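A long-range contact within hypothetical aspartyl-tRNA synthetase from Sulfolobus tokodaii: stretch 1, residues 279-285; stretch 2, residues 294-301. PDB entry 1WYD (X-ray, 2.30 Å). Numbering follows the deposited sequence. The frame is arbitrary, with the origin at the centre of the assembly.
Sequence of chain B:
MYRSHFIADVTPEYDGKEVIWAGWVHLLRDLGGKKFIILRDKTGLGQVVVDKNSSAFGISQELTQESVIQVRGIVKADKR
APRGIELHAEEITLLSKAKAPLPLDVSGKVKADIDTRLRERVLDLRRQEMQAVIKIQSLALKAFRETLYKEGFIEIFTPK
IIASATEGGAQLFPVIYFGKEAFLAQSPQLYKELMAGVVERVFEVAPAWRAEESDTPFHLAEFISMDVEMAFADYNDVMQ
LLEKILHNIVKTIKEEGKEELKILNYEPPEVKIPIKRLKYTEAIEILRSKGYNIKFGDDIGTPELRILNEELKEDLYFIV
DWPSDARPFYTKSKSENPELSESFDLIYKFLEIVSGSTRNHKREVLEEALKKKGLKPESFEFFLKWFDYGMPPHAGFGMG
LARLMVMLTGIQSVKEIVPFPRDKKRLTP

Stretch 1 279-285: KYTEAIE
Stretch 2 294-301: IKFGDDIG

A single tyrosine hydroxyl, buried with its ring, ties a helix to the backbone of a tight turn. Tyr 280 OH donates to Asp 298 O at 2.6 Å and accepts a weak hydrogen bond from Gly 297 N at 2.8 Å (N-H...O 128°), so one group meets a carbonyl as donor and, weakly, an amide as acceptor. Tyrosine suits the place by supplying both an apolar ring and a terminal hydroxyl.

Lys 279 (phi/psi -69/149) is the N-cap of the helix that begins at Tyr 280, with phi/psi near -60/-45; Ala 283 N bonds Lys 279 O at 3.0 Å and Ile 284 N bonds Tyr 280 O at 2.8 Å. Stretch 2 lacks regular structure. It arrives extended through Ile 294 (-138/121) and Lys 295 (-107/144; modelled only to CB, CA-to-CB bond pointing away), makes a type II turn from Lys 295 to Asp 298 through Phe 296 (-38/131) and Gly 297 (103/-26), then extends again through Ile 300 (-114/96). Asp 298 N to Lys 295 O, 2.9 Å, closes the turn, and Asp 298 OD1, with chi1 m, accepts from Lys 295 N at 2.8 Å. Glycine suits position 297 because a CB there would jam against the preceding carbonyl O.

In register, Ile 284 CA lies 6.4 Å from Phe 296 CA. The CA-to-CB bond of Tyr 280 points toward stretch 2, and with chi1 t and chi2 92° the ring edge meets the face that exposed Phe 296 (chi1 t, chi2 -92°) offers, offset, with centroids 5.8 Å apart and planes at 72°; Tyr 280 CE2 approaches Phe 296 CD2 to 3.8 Å.

Beside the tyrosine lies an aliphatic cluster. Ile 300 (m, t) brings CD1 to 3.7 Å from Tyr 280 CD1, and the Ala 283 CB methyl packs against Ile 300 CD1 at 3.8 Å. The CA-to-CB bond of Ile 284 (m, m) runs sideways, but its CD1 reaches CG1 of Ile 294 (chi1 t, chi2 148°, off-rotamer) at 3.7 Å. These branched side chains fill the buried space; 412 Å² is buried between the stretches, both sides summed.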

# COMPACT_ATOMS: atom_id res chain seq x y z
N LYS B 279 -8.11 31.50 6.60
CA LYS B 279 -8.41 31.74 5.19
C LYS B 279 -7.17 32.27 4.54
O LYS B 279 -6.36 32.92 5.19
CB LYS B 279 -9.55 32.75 5.00
CG LYS B 279 -10.81 32.47 5.83
CD LYS B 279 -11.76 33.66 5.78
CE LYS B 279 -13.18 33.22 5.54
NZ LYS B 279 -13.89 32.90 6.83
N TYR B 280 -7.00 31.96 3.25
CA TYR B 280 -5.86 32.41 2.47
C TYR B 280 -5.81 33.95 2.46
O TYR B 280 -4.77 34.55 2.68
CB TYR B 280 -5.97 31.85 1.06
CG TYR B 280 -5.18 32.60 0.01
CD1 TYR B 280 -3.90 32.22 -0.30
CD2 TYR B 280 -5.72 33.67 -0.69
CE1 TYR B 280 -3.16 32.87 -1.27
CE2 TYR B 280 -4.98 34.34 -1.65
CZ TYR B 280 -3.70 33.92 -1.93
OH TYR B 280 -2.91 34.54 -2.87
N THR B 281 -6.98 34.56 2.22
CA THR B 281 -7.22 36.01 2.30
C THR B 281 -6.57 36.68 3.53
O THR B 281 -5.88 37.70 3.42
CB THR B 281 -8.78 36.28 2.29
OG1 THR B 281 -9.33 35.83 1.05
CG2 THR B 281 -9.10 37.77 2.28
N GLU B 282 -6.82 36.07 4.68
CA GLU B 282 -6.30 36.48 5.97
C GLU B 282 -4.79 36.24 6.08
O GLU B 282 -4.07 37.06 6.67
CB GLU B 282 -7.00 35.64 7.01
CG GLU B 282 -7.40 36.30 8.31
CD GLU B 282 -7.99 35.25 9.23
OE1 GLU B 282 -8.90 34.50 8.76
OE2 GLU B 282 -7.51 35.15 10.39
N ALA B 283 -4.31 35.12 5.54
CA ALA B 283 -2.88 34.82 5.50
C ALA B 283 -2.18 35.90 4.71
O ALA B 283 -1.12 36.38 5.10
CB ALA B 283 -2.62 33.45 4.87
N ILE B 284 -2.77 36.27 3.59
CA ILE B 284 -2.20 37.33 2.78
C ILE B 284 -2.09 38.65 3.57
O ILE B 284 -1.06 39.34 3.49
CB ILE B 284 -3.00 37.51 1.49
CG1 ILE B 284 -2.65 36.39 0.49
CG2 ILE B 284 -2.76 38.92 0.88
CD1 ILE B 284 -1.18 36.05 0.43
N GLU B 285 -3.13 38.98 4.35
CA GLU B 285 -3.10 40.20 5.15
C GLU B 285 -2.07 40.16 6.30
O GLU B 285 -1.41 41.17 6.57
CB GLU B 285 -4.51 40.63 5.65
CG GLU B 285 -5.39 41.37 4.62
CD GLU B 285 -4.71 42.59 3.97
OE1 GLU B 285 -4.40 42.52 2.74
OE2 GLU B 285 -4.49 43.63 4.66
N ILE B 294 3.52 40.90 -1.03
CA ILE B 294 2.61 39.81 -1.34
C ILE B 294 1.18 40.32 -1.59
O ILE B 294 0.56 40.98 -0.74
CB ILE B 294 2.69 38.68 -0.26
CG1 ILE B 294 2.07 37.39 -0.78
CG2 ILE B 294 2.06 39.12 1.08
CD1 ILE B 294 2.72 36.14 -0.24
N LYS B 295 0.69 40.04 -2.80
CA LYS B 295 -0.62 40.49 -3.26
C LYS B 295 -1.58 39.31 -3.28
O LYS B 295 -1.18 38.19 -3.63
CB LYS B 295 -0.49 41.07 -4.69
N PHE B 296 -2.84 39.57 -2.96
CA PHE B 296 -3.88 38.60 -3.26
C PHE B 296 -3.64 37.91 -4.63
O PHE B 296 -3.39 38.57 -5.64
CB PHE B 296 -5.27 39.24 -3.21
CG PHE B 296 -6.38 38.28 -3.47
CD1 PHE B 296 -6.87 38.08 -4.76
CD2 PHE B 296 -6.94 37.55 -2.43
CE1 PHE B 296 -7.89 37.18 -5.01
CE2 PHE B 296 -7.96 36.65 -2.65
CZ PHE B 296 -8.44 36.45 -3.95
N GLY B 297 -3.71 36.59 -4.63
CA GLY B 297 -3.46 35.82 -5.83
C GLY B 297 -2.08 35.16 -5.85
O GLY B 297 -1.90 34.15 -6.51
N ASP B 298 -1.12 35.73 -5.12
CA ASP B 298 0.23 35.18 -5.06
C ASP B 298 0.30 33.89 -4.28
O ASP B 298 -0.56 33.59 -3.46
CB ASP B 298 1.20 36.18 -4.43
CG ASP B 298 1.27 37.50 -5.19
OD1 ASP B 298 1.97 38.42 -4.71
OD2 ASP B 298 0.64 37.70 -6.25
N ASP B 299 1.33 33.10 -4.54
CA ASP B 299 1.55 31.87 -3.81
C ASP B 299 2.04 32.18 -2.40
O ASP B 299 2.48 33.28 -2.13
CB ASP B 299 2.54 30.98 -4.57
CG ASP B 299 2.54 29.54 -4.06
OD1 ASP B 299 1.72 29.16 -3.18
OD2 ASP B 299 3.37 28.71 -4.49
N ILE B 300 1.94 31.21 -1.50
CA ILE B 300 2.47 31.34 -0.16
C ILE B 300 3.62 30.35 0.01
O ILE B 300 3.42 29.19 0.32
CB ILE B 300 1.34 31.14 0.88
CG1 ILE B 300 0.26 32.20 0.68
CG2 ILE B 300 1.86 31.18 2.31
CD1 ILE B 300 -0.83 32.19 1.72
N GLY B 301 4.84 30.84 -0.19
CA GLY B 301 6.02 30.01 -0.12
C GLY B 301 6.46 29.67 1.29
O GLY B 301 5.92 30.19 2.29